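Local coordinates for cell surface protein (PDB 4GT6), which is of unknown function but, as a leucine-rich-repeat protein of the bacterial cell surface, probably binds other proteins outside the cell, at residues S161-V165 and A183-I187; L207-T211 and D221-Y225; E337-S343 and L359-S365. All blocks are in the same frame, centred on the assembly; numbering follows the deposited sequence. Where two conformers were deposited one is given.

Interaction 1 (S161-V165 and A183-I187). With EDO (1,2-ethanediol), chain J.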
loop_
_atom_site.group_PDB
_atom_site.type_symbol
_atom_site.label_atom_id
_atom_site.label_comp_id
_atom_site.label_asym_id
_atom_site.label_seq_id
_atom_site.Cartn_x
_atom_site.Cartn_y
_atom_site.Cartn_z
ATOM N N SER A 161 -4.685 -7.833 -8.779
ATOM C CA SER A 161 -4.894 -7.791 -10.235
ATOM C C SER A 161 -4.799 -6.392 -10.818
ATOM O O SER A 161 -4.886 -6.244 -12.036
ATOM C CB SER A 161 -6.274 -8.348 -10.586
ATOM O OG SER A 161 -6.393 -9.667 -10.097
ATOM N N LEU A 162 -4.707 -5.380 -9.967
ATOM C CA LEU A 162 -4.763 -3.972 -10.374
ATOM C C LEU A 162 -3.442 -3.577 -11.054
ATOM O O LEU A 162 -2.431 -3.408 -10.378
ATOM C CB LEU A 162 -5.082 -3.089 -9.147
ATOM C CG LEU A 162 -5.205 -1.573 -9.373
ATOM C CD1 LEU A 162 -6.343 -1.242 -10.354
ATOM C CD2 LEU A 162 -5.471 -0.862 -8.041
ATOM N N HIS A 163 -3.465 -3.464 -12.384
ATOM C CA HIS A 163 -2.232 -3.213 -13.149
ATOM C C HIS A 163 -2.122 -1.786 -13.694
ATOM O O HIS A 163 -1.032 -1.396 -14.130
ATOM C CB HIS A 163 -2.085 -4.233 -14.288
ATOM C CG HIS A 163 -3.189 -4.179 -15.301
ATOM N ND1 HIS A 163 -3.220 -3.203 -16.282
ATOM C CD2 HIS A 163 -4.279 -4.972 -15.438
ATOM C CE1 HIS A 163 -4.308 -3.447 -17.000
ATOM N NE2 HIS A 163 -4.993 -4.480 -16.509
ATOM N N THR A 164 -3.236 -1.034 -13.728
ATOM C CA THR A 164 -3.228 0.345 -14.229
ATOM C C THR A 164 -4.133 1.204 -13.367
ATOM O O THR A 164 -5.284 0.837 -13.118
ATOM C CB THR A 164 -3.659 0.409 -15.720
ATOM O OG1 THR A 164 -2.820 -0.433 -16.508
ATOM C CG2 THR A 164 -3.611 1.824 -16.294
ATOM N N VAL A 165 -3.615 2.360 -12.926
ATOM C CA VAL A 165 -4.382 3.347 -12.168
ATOM C C VAL A 165 -4.123 4.696 -12.803
ATOM O O VAL A 165 -2.958 5.086 -12.980
ATOM C CB VAL A 165 -4.127 3.383 -10.630
ATOM C CG1 VAL A 165 -4.923 4.518 -9.959
ATOM C CG2 VAL A 165 -4.501 2.061 -9.967
ATOM N N ALA A 183 -0.530 -4.877 -8.824
ATOM C CA ALA A 183 0.113 -5.396 -10.036
ATOM C C ALA A 183 0.490 -4.268 -11.000
ATOM O O ALA A 183 0.651 -4.542 -12.196
ATOM C CB ALA A 183 -0.830 -6.382 -10.732
ATOM N N LEU A 184 0.635 -3.004 -10.503
ATOM C CA LEU A 184 0.941 -1.855 -11.377
ATOM C C LEU A 184 2.172 -2.111 -12.247
ATOM O O LEU A 184 3.216 -2.485 -11.710
ATOM C CB LEU A 184 1.199 -0.593 -10.523
ATOM C CG LEU A 184 -0.006 -0.017 -9.777
ATOM C CD1 LEU A 184 0.449 1.145 -8.888
ATOM C CD2 LEU A 184 -1.108 0.442 -10.777
ATOM N N THR A 185 2.047 -1.935 -13.569
ATOM C CA THR A 185 3.190 -2.119 -14.487
ATOM C C THR A 185 3.858 -0.755 -14.724
ATOM O O THR A 185 5.012 -0.672 -15.151
ATOM C CB THR A 185 2.717 -2.785 -15.796
ATOM O OG1 THR A 185 1.573 -2.071 -16.290
ATOM C CG2 THR A 185 2.310 -4.229 -15.579
ATOM N N GLN A 186 3.103 0.315 -14.463
ATOM C CA GLN A 186 3.567 1.686 -14.569
ATOM C C GLN A 186 2.839 2.564 -13.569
ATOM O O GLN A 186 1.722 2.236 -13.132
ATOM C CB GLN A 186 3.397 2.266 -15.994
ATOM C CG GLN A 186 1.930 2.459 -16.440
ATOM C CD GLN A 186 1.203 1.146 -16.630
ATOM O OE1 GLN A 186 1.680 0.246 -17.333
ATOM N NE2 GLN A 186 0.096 0.954 -15.910
ATOM N N ILE A 187 3.507 3.678 -13.198
ATOM C CA ILE A 187 3.029 4.725 -12.293
ATOM C C ILE A 187 3.239 6.094 -12.933
ATOM O O ILE A 187 4.339 6.354 -13.430
ATOM C CB ILE A 187 3.795 4.684 -10.924
ATOM C CG1 ILE A 187 3.566 3.406 -10.119
ATOM C CG2 ILE A 187 3.474 5.902 -10.059
ATOM C CD1 ILE A 187 4.662 3.261 -9.035
HETATM C C1 EDO J . -0.308 4.898 -10.653
HETATM O O1 EDO J . -0.268 5.811 -11.733
HETATM C C2 EDO J . -0.697 5.659 -9.375
HETATM O O2 EDO J . 0.227 6.721 -9.174
HETATM O O HOH W 1 -0.830 2.849 -13.839
#
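Two successive coils of a BspA-type leucine-rich-repeat solenoid meet here, each at the point where a loop runs into a short strand. The segments run in similar directions, 30° apart, and His163 and Leu184 come closest, CA to CA 3.9 Å. The main link is the amide Thr185 N, which donates to His163 O at 3.2 Å. His163 O also takes a weak hydrogen bond from Gln186 NE2 (3.2 Å) and a CA-H...O contact from Leu184 CA (3.4 Å); a further weak bond joins Ala183 N to Leu162 O (2.9 Å). Past Thr185 the two backbones are bridged by water 1, which accepts from Val165 N (3.0 Å) and donates to Gln186 O (2.7 Å). Gln186 NE2 also bonds weakly to Thr164 OG1 (3.3 Å), while Gln186 OE1 accepts from Thr185 OG1 at 2.5 Å. On the inner side, Leu184 CD2 packs on Val165 CG2 (3.8 Å), and Val165 and Leu162 reach Phe179 and Phe156 of the repeat loops. An ethanediol, probably from the crystallisation liquor, donates through O1 to Val165 O (3.1 Å). Leu162 and Leu184, buried at matching places in successive coils, with Thr164 and Gln186 more exposed, are as in leucine-rich-repeat solenoids.

Interaction 2 (L207-T211 and D221-Y225)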
loop_
_atom_site.group_PDB
_atom_site.type_symbol
_atom_site.label_atom_id
_atom_site.label_comp_id
_atom_site.label_asym_id
_atom_site.label_seq_id
_atom_site.Cartn_x
_atom_site.Cartn_y
_atom_site.Cartn_z
ATOM N N LEU A 207 6.131 -3.567 -11.412
ATOM C CA LEU A 207 6.418 -2.206 -11.850
ATOM C C LEU A 207 7.669 -2.096 -12.736
ATOM O O LEU A 207 8.749 -2.529 -12.328
ATOM C CB LEU A 207 6.566 -1.306 -10.619
ATOM C CG LEU A 207 6.670 0.177 -10.896
ATOM C CD1 LEU A 207 5.380 0.713 -11.534
ATOM C CD2 LEU A 207 6.975 0.915 -9.608
ATOM N N SER A 208 7.541 -1.523 -13.943
ATOM C CA SER A 208 8.727 -1.370 -14.786
ATOM C C SER A 208 9.033 0.092 -15.086
ATOM O O SER A 208 10.205 0.430 -15.238
ATOM C CB SER A 208 8.601 -2.158 -16.088
ATOM O OG SER A 208 7.497 -1.732 -16.868
ATOM N N THR A 209 8.002 0.962 -15.189
ATOM C CA THR A 209 8.237 2.370 -15.516
ATOM C C THR A 209 7.541 3.305 -14.540
ATOM O O THR A 209 6.479 2.995 -14.007
ATOM C CB THR A 209 7.820 2.690 -16.962
ATOM O OG1 THR A 209 6.509 2.188 -17.197
ATOM C CG2 THR A 209 8.791 2.118 -17.997
ATOM N N ILE A 210 8.180 4.449 -14.295
ATOM C CA ILE A 210 7.727 5.499 -13.397
ATOM C C ILE A 210 7.892 6.823 -14.102
ATOM O O ILE A 210 8.990 7.130 -14.586
ATOM C CB ILE A 210 8.546 5.483 -12.060
ATOM C CG1 ILE A 210 8.460 4.107 -11.335
ATOM C CG2 ILE A 210 8.109 6.652 -11.135
ATOM C CD1 ILE A 210 9.418 3.951 -10.177
ATOM N N THR A 211 6.820 7.606 -14.174
ATOM C CA THR A 211 6.882 8.961 -14.737
ATOM C C THR A 211 6.286 9.904 -13.710
ATOM O O THR A 211 5.507 9.479 -12.848
ATOM C CB THR A 211 6.187 9.087 -16.118
ATOM O OG1 THR A 211 4.799 8.753 -15.992
ATOM C CG2 THR A 211 6.867 8.255 -17.210
ATOM N N ASP A 221 15.799 9.302 -13.999
ATOM C CA ASP A 221 16.362 8.071 -14.568
ATOM C C ASP A 221 15.475 6.855 -14.162
ATOM O O ASP A 221 15.965 5.827 -13.679
ATOM C CB ASP A 221 17.838 7.895 -14.136
ATOM C CG ASP A 221 18.533 6.641 -14.665
ATOM O OD1 ASP A 221 18.278 6.264 -15.827
ATOM O OD2 ASP A 221 19.336 6.040 -13.905
ATOM N N ASN A 222 14.148 7.014 -14.322
ATOM C CA ASN A 222 13.126 5.975 -14.075
ATOM C C ASN A 222 13.153 5.426 -12.614
ATOM O O ASN A 222 13.003 4.235 -12.383
ATOM C CB ASN A 222 13.288 4.820 -15.080
ATOM C CG ASN A 222 12.101 3.881 -15.088
ATOM O OD1 ASN A 222 10.995 4.270 -14.759
ATOM N ND2 ASN A 222 12.314 2.640 -15.452
ATOM N N VAL A 223 13.369 6.301 -11.652
ATOM C CA VAL A 223 13.373 5.947 -10.233
ATOM C C VAL A 223 12.597 7.048 -9.546
ATOM O O VAL A 223 12.780 8.215 -9.896
ATOM C CB VAL A 223 14.824 5.792 -9.674
ATOM C CG1 VAL A 223 14.811 5.548 -8.169
ATOM C CG2 VAL A 223 15.582 4.672 -10.385
ATOM N N LEU A 224 11.714 6.699 -8.580
ATOM C CA LEU A 224 10.938 7.739 -7.913
ATOM C C LEU A 224 11.650 8.218 -6.661
ATOM O O LEU A 224 12.071 7.406 -5.831
ATOM C CB LEU A 224 9.532 7.213 -7.548
ATOM C CG LEU A 224 8.526 8.266 -7.048
ATOM C CD1 LEU A 224 8.206 9.324 -8.135
ATOM C CD2 LEU A 224 7.219 7.565 -6.611
ATOM N N TYR A 225 11.727 9.541 -6.511
ATOM C CA TYR A 225 12.341 10.205 -5.366
ATOM C C TYR A 225 11.373 11.153 -4.709
ATOM O O TYR A 225 10.406 11.593 -5.335
ATOM C CB TYR A 225 13.586 11.032 -5.810
ATOM C CG TYR A 225 14.705 10.185 -6.371
ATOM C CD1 TYR A 225 14.757 9.872 -7.727
ATOM C CD2 TYR A 225 15.702 9.672 -5.542
ATOM C CE1 TYR A 225 15.750 9.027 -8.239
ATOM C CE2 TYR A 225 16.711 8.844 -6.045
ATOM C CZ TYR A 225 16.738 8.538 -7.398
ATOM O OH TYR A 225 17.719 7.712 -7.900
#
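The side-chain amide of Asn222 does the work of a missing neighbouring strand. Its ND2 donates to Ser208 O (3.1 Å, angle 169°) and its OD1 accepts from Ile210 N (2.9 Å), so one side chain satisfies a backbone acceptor and a backbone donor two residues apart, on the edge of strand 209-212. The other edge of that strand is already paired with the preceding repeat: Ser208, Thr209 and Thr211 form backbone bonds with Thr185 and Ile187. The hydroxyls look the same way, Ser208 OG bonding to Thr185 O and Thr211 OG1 to His188 ND1. In this leucine-rich-repeat solenoid the regular stack of parallel strands is interrupted here: the chain goes on into strand 224-227, which pairs antiparallel with 233-237. Asn222 itself has positive backbone angles (phi 58°, psi 39°), part of the turn leading to that hairpin. Arg242 NH1 binds Asp221 O and, weakly, Asn222 O. Next to the Asn222 amide, Ile210 points toward 221-225 and packs its CG2 against Leu224 CB (3.9 Å).

Interaction 3 (E337-S343 and L359-S365)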
loop_
_atom_site.group_PDB
_atom_site.type_symbol
_atom_site.label_atom_id
_atom_site.label_comp_id
_atom_site.label_asym_id
_atom_site.label_seq_id
_atom_site.Cartn_x
_atom_site.Cartn_y
_atom_site.Cartn_z
ATOM N N GLU A 337 27.735 -17.065 2.400
ATOM C CA GLU A 337 28.843 -17.881 2.943
ATOM C C GLU A 337 29.763 -17.087 3.838
ATOM O O GLU A 337 30.306 -17.632 4.798
ATOM C CB GLU A 337 29.720 -18.465 1.805
ATOM C CG GLU A 337 29.027 -19.408 0.841
ATOM C CD GLU A 337 29.809 -19.743 -0.421
ATOM O OE1 GLU A 337 30.865 -19.114 -0.669
ATOM O OE2 GLU A 337 29.347 -20.626 -1.179
ATOM N N ARG A 338 29.991 -15.814 3.479
ATOM C CA ARG A 338 30.938 -14.952 4.154
ATOM C C ARG A 338 30.326 -13.616 4.532
ATOM O O ARG A 338 29.658 -12.977 3.716
ATOM C CB ARG A 338 32.150 -14.715 3.234
ATOM C CG ARG A 338 33.294 -13.911 3.856
ATOM C CD ARG A 338 34.209 -13.352 2.785
ATOM N NE ARG A 338 34.987 -12.225 3.292
ATOM C CZ ARG A 338 34.695 -10.946 3.080
ATOM N NH1 ARG A 338 33.659 -10.611 2.319
ATOM N NH2 ARG A 338 35.456 -9.991 3.598
ATOM N N ILE A 339 30.603 -13.175 5.758
ATOM C CA ILE A 339 30.178 -11.852 6.209
ATOM C C ILE A 339 31.287 -11.243 7.062
ATOM O O ILE A 339 31.793 -11.893 7.973
ATOM C CB ILE A 339 28.786 -11.812 6.912
ATOM C CG1 ILE A 339 28.408 -10.336 7.284
ATOM C CG2 ILE A 339 28.715 -12.753 8.125
ATOM C CD1 ILE A 339 26.972 -10.013 7.250
ATOM N N ALA A 340 31.689 -10.017 6.726
ATOM C CA ALA A 340 32.679 -9.285 7.522
ATOM C C ALA A 340 31.914 -8.331 8.441
ATOM O O ALA A 340 31.125 -7.520 7.959
ATOM C CB ALA A 340 33.655 -8.536 6.627
ATOM N N ILE A 341 32.071 -8.501 9.760
ATOM C CA ILE A 341 31.377 -7.689 10.765
ATOM C C ILE A 341 32.400 -6.802 11.507
ATOM O O ILE A 341 33.324 -7.336 12.128
ATOM C CB ILE A 341 30.577 -8.600 11.740
ATOM C CG1 ILE A 341 29.454 -9.371 10.967
ATOM C CG2 ILE A 341 30.001 -7.767 12.913
ATOM C CD1 ILE A 341 28.755 -10.482 11.719
ATOM N N PRO A 342 32.241 -5.456 11.465
ATOM C CA PRO A 342 33.182 -4.587 12.183
ATOM C C PRO A 342 32.913 -4.613 13.689
ATOM O O PRO A 342 31.788 -4.925 14.113
ATOM C CB PRO A 342 32.908 -3.210 11.578
ATOM C CG PRO A 342 31.454 -3.242 11.217
ATOM C CD PRO A 342 31.191 -4.665 10.773
ATOM N N SER A 343 33.924 -4.238 14.495
ATOM C CA SER A 343 33.804 -4.249 15.956
ATOM C C SER A 343 32.845 -3.155 16.466
ATOM O O SER A 343 32.425 -3.222 17.624
ATOM C CB SER A 343 35.175 -4.124 16.622
ATOM O OG SER A 343 35.807 -2.916 16.231
ATOM N N LEU A 359 26.236 -20.116 5.606
ATOM C CA LEU A 359 27.096 -19.235 6.402
ATOM C C LEU A 359 28.121 -20.018 7.232
ATOM O O LEU A 359 27.775 -20.623 8.251
ATOM C CB LEU A 359 26.224 -18.320 7.287
ATOM C CG LEU A 359 26.887 -17.145 7.996
ATOM C CD1 LEU A 359 27.612 -16.220 7.003
ATOM C CD2 LEU A 359 25.846 -16.338 8.771
ATOM N N ASN A 360 29.387 -20.015 6.766
ATOM C CA ASN A 360 30.487 -20.743 7.403
ATOM C C ASN A 360 31.716 -19.852 7.681
ATOM O O ASN A 360 32.686 -20.330 8.268
ATOM C CB ASN A 360 30.899 -21.954 6.539
ATOM C CG ASN A 360 31.311 -21.649 5.109
ATOM O OD1 ASN A 360 31.847 -20.580 4.783
ATOM N ND2 ASN A 360 31.125 -22.625 4.227
ATOM N N ASN A 361 31.684 -18.578 7.266
ATOM C CA ASN A 361 32.824 -17.695 7.457
ATOM C C ASN A 361 32.389 -16.317 7.959
ATOM O O ASN A 361 31.992 -15.462 7.172
ATOM C CB ASN A 361 33.630 -17.581 6.144
ATOM C CG ASN A 361 34.894 -16.752 6.209
ATOM O OD1 ASN A 361 35.426 -16.425 7.279
ATOM N ND2 ASN A 361 35.424 -16.420 5.043
ATOM N N ILE A 362 32.502 -16.102 9.277
ATOM C CA ILE A 362 32.203 -14.814 9.890
ATOM C C ILE A 362 33.551 -14.158 10.214
ATOM O O ILE A 362 34.275 -14.646 11.081
ATOM C CB ILE A 362 31.252 -14.935 11.128
ATOM C CG1 ILE A 362 29.866 -15.489 10.718
ATOM C CG2 ILE A 362 31.105 -13.583 11.863
ATOM C CD1 ILE A 362 28.999 -16.051 11.874
ATOM N N GLU A 363 33.906 -13.093 9.472
ATOM C CA GLU A 363 35.144 -12.329 9.674
ATOM C C GLU A 363 34.852 -11.165 10.614
ATOM O O GLU A 363 34.304 -10.152 10.186
ATOM C CB GLU A 363 35.720 -11.804 8.343
ATOM C CG GLU A 363 36.136 -12.858 7.331
ATOM C CD GLU A 363 36.758 -12.308 6.060
ATOM O OE1 GLU A 363 36.988 -11.078 5.981
ATOM O OE2 GLU A 363 37.018 -13.115 5.139
ATOM N N TYR A 364 35.189 -11.320 11.897
ATOM C CA TYR A 364 34.964 -10.292 12.907
ATOM C C TYR A 364 36.290 -9.642 13.256
ATOM O O TYR A 364 37.246 -10.329 13.614
ATOM C CB TYR A 364 34.274 -10.906 14.127
ATOM C CG TYR A 364 33.998 -9.947 15.261
ATOM C CD1 TYR A 364 33.087 -8.902 15.114
ATOM C CD2 TYR A 364 34.601 -10.118 16.503
ATOM C CE1 TYR A 364 32.796 -8.041 16.174
ATOM C CE2 TYR A 364 34.301 -9.282 17.572
ATOM C CZ TYR A 364 33.424 -8.226 17.395
ATOM O OH TYR A 364 33.150 -7.417 18.466
ATOM N N SER A 365 36.356 -8.311 13.118
ATOM C CA SER A 365 37.579 -7.540 13.334
ATOM C C SER A 365 37.923 -7.310 14.816
ATOM O O SER A 365 39.009 -6.806 15.105
ATOM C CB SER A 365 37.500 -6.207 12.598
ATOM O OG SER A 365 36.325 -5.506 12.964
HETATM O O HOH W 2 36.362 -3.060 12.978
HETATM O O HOH W 3 31.337 -5.556 18.578
#
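This is a parallel strand pair near the C-terminal end of the repeats in this fragment, strand 361-364 lying on the outer edge of a three-stranded sheet after 315-317 and 338-341. Ile339 N to Asn361 O (3.0 Å), Glu363 N to Ile339 O (2.9 Å) and Ile341 N to Glu363 O (2.8 Å) form the ladder; at its start Glu337 O accepts from both Asn360 N (3.2 Å) and Asn361 N (3.0 Å). One strand per coil in parallel register is the leucine-rich-repeat pattern; the two sheet faces differ in character. On one, Arg338 forms a two-pronged salt bridge with Glu363, NE to OE2 2.9 Å and NH2 to OE1 3.0 Å, while Asp317 and Ser315 hold the same guanidinium from the adjacent strand. On the other, Ile339 CG2 packs against Leu359 CD1 (3.8 Å) and Ile341 CD1 against Ile362 CG2 (3.9 Å), with Trp371 of helix 368-372 touching both Ile341 and Ile362 and meeting the Tyr364 ring edge-to-face. Water 3 links Tyr364 OH to Ser343 O.

How the interactions relate
The three contacts follow one another along the chain and along the solenoid. Interactions 1 and 2 are neighbours, their centres about 13 Å apart: strands 186-189 and 209-212 pair in parallel, with Ile187 O to Thr211 N (2.9 Å) and Thr185 O to Ser208 N (2.9 Å) as probable hydrogen bonds. At interaction 2 this regular stacking gives way to the antiparallel pair 224-227 and 233-237, after which strands 253-256 and 278-279 resume parallel pairing. Interaction 3 lies in a separate sheet, its centre about 41 Å from that of interaction 1 and about 35 Å from that of interaction 2. Together they sample the middle and far end of this fragment, the leucine-rich-repeat part of a longer cell surface protein.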